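Local structure of arginase (4RHJ) at residues Asp232-Ala245 with Gly275-Gly288. The protein is of unknown function, an arginase-like protein with the arginase-deacetylase fold that evolved without the binuclear manganese cluster of true arginases. Numbering follows the deposited sequence.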
ATOM      1  N   ASP A 232     -14.080 -14.531  16.757  1.00 31.01           N
ATOM      2  CA  ASP A 232     -13.050 -14.984  17.675  1.00 52.67           C
ATOM      3  C   ASP A 232     -12.615 -16.431  17.413  1.00 43.73           C
ATOM      4  O   ASP A 232     -13.419 -17.271  17.052  1.00 42.26           O
ATOM      5  CB  ASP A 232     -13.516 -14.853  19.125  1.00 44.35           C
ATOM      6  CG  ASP A 232     -13.967 -13.458  19.481  1.00 39.20           C
ATOM      7  OD1 ASP A 232     -13.187 -12.507  19.281  1.00 30.65           O
ATOM      8  OD2 ASP A 232     -15.111 -13.320  19.979  1.00 36.82           O
ATOM      9  N   ILE A 233     -11.316 -16.677  17.617  1.00 53.54           N
ATOM     10  CA  ILE A 233     -10.699 -17.991  17.460  1.00 31.92           C
ATOM     11  C   ILE A 233     -11.291 -18.870  18.558  1.00 55.29           C
ATOM     12  O   ILE A 233     -11.545 -20.058  18.317  1.00 87.87           O
ATOM     13  CB  ILE A 233      -9.175 -17.991  17.569  1.00 35.23           C
ATOM     14  CG1 ILE A 233      -8.539 -16.814  16.850  1.00 21.84           C
ATOM     15  CG2 ILE A 233      -8.606 -19.274  17.019  1.00 38.54           C
ATOM     16  CD1 ILE A 233      -7.414 -17.148  15.864  1.00 24.83           C
ATOM     17  N   ARG A 234     -11.462 -18.308  19.757  1.00 49.95           N
ATOM     18  CA  ARG A 234     -12.216 -18.932  20.832  1.00 55.20           C
ATOM     19  C   ARG A 234     -11.768 -20.354  21.168  1.00 35.04           C
ATOM     20  O   ARG A 234     -12.554 -21.301  21.097  1.00 52.97           O
ATOM     21  CB  ARG A 234     -13.722 -18.925  20.496  1.00 51.80           C
ATOM     22  CG  ARG A 234     -14.486 -17.651  20.837  1.00 52.83           C
ATOM     23  CD  ARG A 234     -15.951 -17.728  20.449  1.00 32.40           C
ATOM     24  NE  ARG A 234     -16.486 -16.425  20.042  1.00 42.98           N
ATOM     25  CZ  ARG A 234     -16.588 -16.016  18.777  1.00 46.27           C
ATOM     26  NH1 ARG A 234     -16.175 -16.795  17.789  1.00 50.58           N
ATOM     27  NH2 ARG A 234     -17.092 -14.824  18.493  1.00 35.36           N
ATOM     28  N   ASN A 235     -10.496 -20.507  21.519  1.00 46.79           N
ATOM     29  CA  ASN A 235      -9.988 -21.819  21.923  1.00 55.01           C
ATOM     30  C   ASN A 235      -9.265 -21.739  23.260  1.00 35.08           C
ATOM     31  O   ASN A 235      -8.798 -20.677  23.655  1.00 26.76           O
ATOM     32  CB  ASN A 235      -9.057 -22.395  20.853  1.00 46.01           C
ATOM     33  CG  ASN A 235      -7.851 -21.525  20.619  1.00 19.66           C
ATOM     34  OD1 ASN A 235      -6.794 -21.734  21.199  1.00 25.81           O
ATOM     35  ND2 ASN A 235      -8.013 -20.524  19.787  1.00 33.59           N
ATOM     36  N   ASP A 236      -9.167 -22.880  23.936  1.00 34.67           N
ATOM     37  CA  ASP A 236      -8.425 -22.985  25.179  1.00 31.20           C
ATOM     38  C   ASP A 236      -7.059 -23.632  24.938  1.00 28.28           C
ATOM     39  O   ASP A 236      -6.397 -24.062  25.883  1.00 33.85           O
ATOM     40  CB  ASP A 236      -9.227 -23.793  26.208  1.00 27.55           C
ATOM     41  CG  ASP A 236     -10.636 -23.246  26.412  1.00 34.74           C
ATOM     42  OD1 ASP A 236     -11.117 -22.509  25.526  1.00 34.71           O
ATOM     43  OD2 ASP A 236     -11.263 -23.551  27.448  1.00 29.81           O
ATOM     44  N   TYR A 237      -6.656 -23.706  23.665  1.00 39.98           N
ATOM     45  CA  TYR A 237      -5.398 -24.340  23.250  1.00 45.23           C
ATOM     46  C   TYR A 237      -4.270 -23.325  23.076  1.00 34.34           C
ATOM     47  O   TYR A 237      -4.418 -22.396  22.288  1.00 26.44           O
ATOM     48  CB  TYR A 237      -5.591 -25.104  21.931  1.00 31.60           C
ATOM     49  CG  TYR A 237      -6.626 -26.194  21.994  1.00 19.58           C
ATOM     50  CD1 TYR A 237      -6.275 -27.493  22.331  1.00 32.07           C
ATOM     51  CD2 TYR A 237      -7.957 -25.926  21.724  1.00 33.28           C
ATOM     52  CE1 TYR A 237      -7.228 -28.496  22.396  1.00 37.49           C
ATOM     53  CE2 TYR A 237      -8.917 -26.918  21.784  1.00 37.63           C
ATOM     54  CZ  TYR A 237      -8.548 -28.203  22.122  1.00 37.00           C
ATOM     55  OH  TYR A 237      -9.500 -29.196  22.187  1.00 38.58           O
ATOM     56  N   PRO A 238      -3.140 -23.514  23.801  1.00 29.85           N
ATOM     57  CA  PRO A 238      -1.933 -22.668  23.774  1.00 30.65           C
ATOM     58  C   PRO A 238      -1.467 -22.310  22.362  1.00 19.77           C
ATOM     59  O   PRO A 238      -1.297 -23.192  21.534  1.00 22.37           O
ATOM     60  CB  PRO A 238      -0.889 -23.538  24.480  1.00 25.37           C
ATOM     61  CG  PRO A 238      -1.683 -24.330  25.437  1.00 34.50           C
ATOM     62  CD  PRO A 238      -2.984 -24.637  24.744  1.00 27.40           C
ATOM     63  N   VAL A 239      -1.260 -21.028  22.094  1.00 14.91           N
ATOM     64  CA  VAL A 239      -0.992 -20.585  20.738  1.00 12.16           C
ATOM     65  C   VAL A 239       0.478 -20.253  20.471  1.00 18.66           C
ATOM     66  O   VAL A 239       1.074 -19.445  21.157  1.00 23.33           O
ATOM     67  CB  VAL A 239      -1.843 -19.332  20.358  1.00 27.93           C
ATOM     68  CG1 VAL A 239      -1.597 -18.951  18.914  1.00 10.11           C
ATOM     69  CG2 VAL A 239      -3.330 -19.589  20.565  1.00 32.50           C
ATOM     70  N   PHE A 240       1.049 -20.901  19.466  1.00 15.10           N
ATOM     71  CA  PHE A 240       2.296 -20.455  18.861  1.00 15.36           C
ATOM     72  C   PHE A 240       1.910 -19.493  17.760  1.00 14.85           C
ATOM     73  O   PHE A 240       0.964 -19.737  17.017  1.00 19.32           O
ATOM     74  CB  PHE A 240       3.101 -21.634  18.298  1.00 21.11           C
ATOM     75  CG  PHE A 240       4.443 -21.252  17.720  1.00 34.05           C
ATOM     76  CD1 PHE A 240       5.621 -21.524  18.411  1.00 30.89           C
ATOM     77  CD2 PHE A 240       4.535 -20.640  16.472  1.00 19.38           C
ATOM     78  CE1 PHE A 240       6.865 -21.172  17.877  1.00 29.59           C
ATOM     79  CE2 PHE A 240       5.773 -20.284  15.943  1.00 23.54           C
ATOM     80  CZ  PHE A 240       6.934 -20.555  16.643  1.00 16.81           C
ATOM     81  N   ILE A 241       2.624 -18.388  17.637  1.00 20.03           N
ATOM     82  CA  ILE A 241       2.292 -17.479  16.563  1.00 22.27           C
ATOM     83  C   ILE A 241       3.474 -17.400  15.621  1.00 17.39           C
ATOM     84  O   ILE A 241       4.581 -17.081  16.042  1.00 19.54           O
ATOM     85  CB  ILE A 241       1.882 -16.097  17.104  1.00 18.23           C
ATOM     86  CG1 ILE A 241       0.511 -16.221  17.783  1.00 13.94           C
ATOM     87  CG2 ILE A 241       1.822 -15.083  15.980  1.00 25.64           C
ATOM     88  CD1 ILE A 241      -0.077 -14.932  18.312  1.00 19.10           C
ATOM     89  N   SER A 242       3.233 -17.752  14.354  1.00 18.28           N
ATOM     90  CA  SER A 242       4.272 -17.762  13.323  1.00 14.95           C
ATOM     91  C   SER A 242       3.858 -16.825  12.201  1.00 17.58           C
ATOM     92  O   SER A 242       2.777 -16.975  11.616  1.00 16.84           O
ATOM     93  CB  SER A 242       4.516 -19.166  12.774  1.00 13.03           C
ATOM     94  OG  SER A 242       5.707 -19.209  11.993  1.00 13.92           O
ATOM     95  N   ILE A 243       4.740 -15.868  11.923  1.00 15.89           N
ATOM     96  CA  ILE A 243       4.448 -14.726  11.072  1.00 15.76           C
ATOM     97  C   ILE A 243       5.508 -14.562   9.991  1.00 12.29           C
ATOM     98  O   ILE A 243       6.629 -14.158  10.252  1.00 11.31           O
ATOM     99  CB  ILE A 243       4.348 -13.425  11.906  1.00 22.16           C
ATOM    100  CG1 ILE A 243       3.041 -13.408  12.711  1.00 21.81           C
ATOM    101  CG2 ILE A 243       4.471 -12.186  11.017  1.00 15.76           C
ATOM    102  CD1 ILE A 243       2.981 -12.318  13.749  1.00 20.95           C
ATOM    103  N   ASP A 244       5.153 -14.950   8.784  1.00 11.30           N
ATOM    104  CA  ASP A 244       5.986 -14.704   7.632  1.00 16.17           C
ATOM    105  C   ASP A 244       5.589 -13.362   7.058  1.00 14.62           C
ATOM    106  O   ASP A 244       4.415 -13.116   6.774  1.00 11.35           O
ATOM    107  CB  ASP A 244       5.816 -15.797   6.594  1.00 22.52           C
ATOM    108  CG  ASP A 244       6.894 -15.766   5.521  1.00 16.45           C
ATOM    109  OD1 ASP A 244       7.496 -14.705   5.282  1.00 17.63           O
ATOM    110  OD2 ASP A 244       7.132 -16.823   4.908  1.00 28.48           O
ATOM    111  N   ALA A 245       6.582 -12.500   6.919  1.00 15.29           N
ATOM    112  CA  ALA A 245       6.423 -11.189   6.328  1.00 12.32           C
ATOM    113  C   ALA A 245       5.848 -11.292   4.915  1.00  9.56           C
ATOM    114  O   ALA A 245       5.256 -10.336   4.391  1.00 17.15           O
ATOM    115  CB  ALA A 245       7.758 -10.467   6.325  1.00 13.79           C
ATOM    116  N   GLY A 275      -7.291 -10.527  16.949  1.00 23.41           N
ATOM    117  CA  GLY A 275      -8.359 -11.475  17.198  1.00 25.90           C
ATOM    118  C   GLY A 275      -7.972 -12.909  17.486  1.00 15.37           C
ATOM    119  O   GLY A 275      -8.838 -13.779  17.476  1.00 27.17           O
ATOM    120  N   ILE A 276      -6.696 -13.162  17.770  1.00 16.24           N
ATOM    121  CA  ILE A 276      -6.237 -14.520  18.068  1.00 20.10           C
ATOM    122  C   ILE A 276      -6.568 -14.811  19.504  1.00 14.63           C
ATOM    123  O   ILE A 276      -6.335 -13.980  20.364  1.00 21.93           O
ATOM    124  CB  ILE A 276      -4.712 -14.701  17.799  1.00 16.45           C
ATOM    125  CG1 ILE A 276      -4.442 -14.734  16.294  1.00 18.57           C
ATOM    126  CG2 ILE A 276      -4.180 -15.972  18.403  1.00 16.83           C
ATOM    127  CD1 ILE A 276      -2.986 -14.821  15.925  1.00 22.64           C
ATOM    128  N   ARG A 277      -7.139 -15.977  19.767  1.00 14.19           N
ATOM    129  CA  ARG A 277      -7.578 -16.311  21.117  1.00 17.06           C
ATOM    130  C   ARG A 277      -6.735 -17.428  21.688  1.00 20.82           C
ATOM    131  O   ARG A 277      -6.149 -18.210  20.951  1.00 23.62           O
ATOM    132  CB  ARG A 277      -9.049 -16.735  21.136  1.00 18.04           C
ATOM    133  CG  ARG A 277     -10.042 -15.714  20.651  1.00 16.94           C
ATOM    134  CD  ARG A 277     -10.253 -14.584  21.619  1.00 22.41           C
ATOM    135  NE  ARG A 277     -10.782 -13.443  20.894  1.00 24.53           N
ATOM    136  CZ  ARG A 277     -10.020 -12.588  20.231  1.00 16.44           C
ATOM    137  NH1 ARG A 277      -8.709 -12.740  20.243  1.00 38.94           N
ATOM    138  NH2 ARG A 277     -10.556 -11.581  19.575  1.00 24.17           N
ATOM    139  N   GLY A 278      -6.675 -17.510  23.008  1.00 17.41           N
ATOM    140  CA  GLY A 278      -5.915 -18.569  23.639  1.00 28.31           C
ATOM    141  C   GLY A 278      -5.783 -18.451  25.141  1.00 28.42           C
ATOM    142  O   GLY A 278      -6.173 -17.443  25.729  1.00 31.69           O
ATOM    143  N   PRO A 279      -5.242 -19.501  25.772  1.00 29.21           N
ATOM    144  CA  PRO A 279      -5.009 -19.540  27.212  1.00 24.24           C
ATOM    145  C   PRO A 279      -3.660 -18.936  27.516  1.00 23.78           C
ATOM    146  O   PRO A 279      -3.365 -18.589  28.667  1.00 26.19           O
ATOM    147  CB  PRO A 279      -5.019 -21.026  27.517  1.00 20.38           C
ATOM    148  CG  PRO A 279      -4.405 -21.627  26.296  1.00 25.38           C
ATOM    149  CD  PRO A 279      -4.899 -20.785  25.135  1.00 26.15           C
ATOM    150  N   LYS A 280      -2.865 -18.810  26.454  1.00 29.66           N
ATOM    151  CA  LYS A 280      -1.464 -18.409  26.504  1.00 30.88           C
ATOM    152  C   LYS A 280      -0.828 -18.533  25.121  1.00 20.85           C
ATOM    153  O   LYS A 280      -1.244 -19.355  24.306  1.00 30.31           O
ATOM    154  CB  LYS A 280      -0.688 -19.278  27.491  1.00 19.00           C
ATOM    155  CG  LYS A 280      -0.900 -20.757  27.263  1.00 16.06           C
ATOM    156  CD  LYS A 280       0.425 -21.484  27.199  1.00 41.01           C
ATOM    157  CE  LYS A 280       1.262 -20.999  26.034  1.00 22.88           C
ATOM    158  NZ  LYS A 280       2.399 -20.129  26.460  1.00 32.83           N
ATOM    159  N   VAL A 281       0.196 -17.732  24.870  1.00 19.98           N
ATOM    160  CA  VAL A 281       0.977 -17.881  23.656  1.00 18.91           C
ATOM    161  C   VAL A 281       2.268 -18.645  23.958  1.00 15.85           C
ATOM    162  O   VAL A 281       2.956 -18.326  24.915  1.00 19.95           O
ATOM    163  CB  VAL A 281       1.285 -16.511  23.023  1.00 19.33           C
ATOM    164  CG1 VAL A 281       2.228 -16.649  21.852  1.00 16.65           C
ATOM    165  CG2 VAL A 281       0.003 -15.847  22.587  1.00 15.24           C
ATOM    166  N   VAL A 282       2.578 -19.676  23.176  1.00 23.17           N
ATOM    167  CA  VAL A 282       3.757 -20.488  23.470  1.00 21.23           C
ATOM    168  C   VAL A 282       5.018 -19.814  22.947  1.00 17.21           C
ATOM    169  O   VAL A 282       6.122 -20.047  23.452  1.00 13.22           O
ATOM    170  CB  VAL A 282       3.662 -21.922  22.890  1.00 16.87           C
ATOM    171  CG1 VAL A 282       2.246 -22.441  22.946  1.00 12.63           C
ATOM    172  CG2 VAL A 282       4.199 -21.988  21.505  1.00 14.59           C
ATOM    173  N   GLY A 283       4.841 -18.948  21.959  1.00 17.90           N
ATOM    174  CA  GLY A 283       5.960 -18.252  21.365  1.00 15.75           C
ATOM    175  C   GLY A 283       5.607 -17.622  20.038  1.00 24.89           C
ATOM    176  O   GLY A 283       4.557 -17.897  19.467  1.00 27.78           O
ATOM    177  N   ILE A 284       6.496 -16.757  19.560  1.00 25.05           N
ATOM    178  CA  ILE A 284       6.276 -15.972  18.345  1.00 26.32           C
ATOM    179  C   ILE A 284       7.552 -15.887  17.495  1.00  9.03           C
ATOM    180  O   ILE A 284       8.613 -15.511  17.979  1.00 16.30           O
ATOM    181  CB  ILE A 284       5.790 -14.532  18.676  1.00 18.06           C
ATOM    182  CG1 ILE A 284       4.510 -14.550  19.516  1.00 10.08           C
ATOM    183  CG2 ILE A 284       5.554 -13.716  17.399  1.00 15.59           C
ATOM    184  CD1 ILE A 284       4.156 -13.212  20.066  1.00 13.70           C
ATOM    185  N   ASP A 285       7.430 -16.243  16.228  1.00  9.52           N
ATOM    186  CA  ASP A 285       8.550 -16.199  15.312  1.00 15.32           C
ATOM    187  C   ASP A 285       8.214 -15.282  14.173  1.00 12.48           C
ATOM    188  O   ASP A 285       7.357 -15.593  13.341  1.00 17.27           O
ATOM    189  CB  ASP A 285       8.913 -17.588  14.755  1.00 19.17           C
ATOM    190  CG  ASP A 285      10.090 -17.536  13.768  1.00 15.63           C
ATOM    191  OD1 ASP A 285      10.936 -16.623  13.884  1.00 25.09           O
ATOM    192  OD2 ASP A 285      10.175 -18.403  12.884  1.00 17.77           O
ATOM    193  N   VAL A 286       8.884 -14.147  14.127  1.00 12.81           N
ATOM    194  CA  VAL A 286       8.641 -13.249  13.018  1.00 19.40           C
ATOM    195  C   VAL A 286       9.838 -13.248  12.080  1.00 15.99           C
ATOM    196  O   VAL A 286      10.914 -12.794  12.450  1.00 16.55           O
ATOM    197  CB  VAL A 286       8.334 -11.836  13.497  1.00 13.00           C
ATOM    198  CG1 VAL A 286       7.671 -11.064  12.383  1.00 13.95           C
ATOM    199  CG2 VAL A 286       7.406 -11.895  14.701  1.00  8.96           C
ATOM    200  N   TYR A 287       9.611 -13.738  10.857  1.00 20.65           N
ATOM    201  CA  TYR A 287      10.658 -14.096   9.899  1.00 14.06           C
ATOM    202  C   TYR A 287      10.336 -13.664   8.473  1.00 15.20           C
ATOM    203  O   TYR A 287       9.303 -13.057   8.225  1.00 15.35           O
ATOM    204  CB  TYR A 287      10.872 -15.603   9.919  1.00 16.73           C
ATOM    205  CG  TYR A 287       9.653 -16.417   9.515  1.00 15.01           C
ATOM    206  CD1 TYR A 287       8.676 -16.767  10.446  1.00 13.81           C
ATOM    207  CD2 TYR A 287       9.490 -16.847   8.207  1.00 13.88           C
ATOM    208  CE1 TYR A 287       7.576 -17.528  10.076  1.00 12.32           C
ATOM    209  CE2 TYR A 287       8.410 -17.601   7.833  1.00 20.15           C
ATOM    210  CZ  TYR A 287       7.445 -17.941   8.761  1.00 12.81           C
ATOM    211  OH  TYR A 287       6.351 -18.693   8.365  1.00 21.18           O
ATOM    212  N   GLY A 288      11.222 -13.993   7.535  1.00 12.72           N
ATOM    213  CA  GLY A 288      10.973 -13.715   6.124  1.00 19.37           C
ATOM    214  C   GLY A 288      11.588 -12.442   5.581  1.00 18.67           C
ATOM    215  O   GLY A 288      11.465 -12.136   4.399  1.00 21.00           O
TER
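The ring of Tyr287 lies across the end of strand 239-244, with Ile243 O and Asp244 CA over one face and Ser242 OG, itself hydrogen-bonded to Thr147 OG1, at its edge, 3.2 Å from Tyr287 CE1. CG is wedged between backbone N and C (chi1 62°), which turns the ring toward strand 239-244; the phenol OH bonds to His167. On the same side of the sheet, Phe240 takes Gly283 O over one face, while Val282 CG2 sits near the ring plane at the edge, 3.4 Å from Phe240 CD1. Asp232 OD1 lies at the edge of the Arg277 guanidinium, somewhat tilted from its plane, and is met on its anti side by Arg277 NH2 at 2.8 Å, carboxylate and guanidinium planes 45° apart; NE adds a weak bond to the same oxygen. Asp232 OD2 pairs with Arg234, whose guanidinium has Asp232 CB over one face, completing a three-residue salt-bridge network.

Strands 239-244 and 281-287 are parallel neighbours at the middle of the arginase-deacetylase sheet, joined through helix 266-274 as a beta-alpha-beta unit. From Ile241 on, their ladder is regular: Ile241 N reaches Gly283 O at 2.7 Å and 175°, and Ala245 N closes on Tyr287 O at 3.1 Å. The opposite face carries Ile241, Ile243, Ile284 and Val286, where Ile243 CG2 packs 3.7 Å from Val286 CG1 and helix 303-316 covers both residues. Ile241 and Ile276 meet tip to tip through their CD1 atoms. Asp244 binds manganese in another structure of this protein, but no metal is bound to this chain; here Asp244 OD1 accepts a hydrogen bond from Ser246 N, and OD2 is hydrogen-bonded to Ser169 OG.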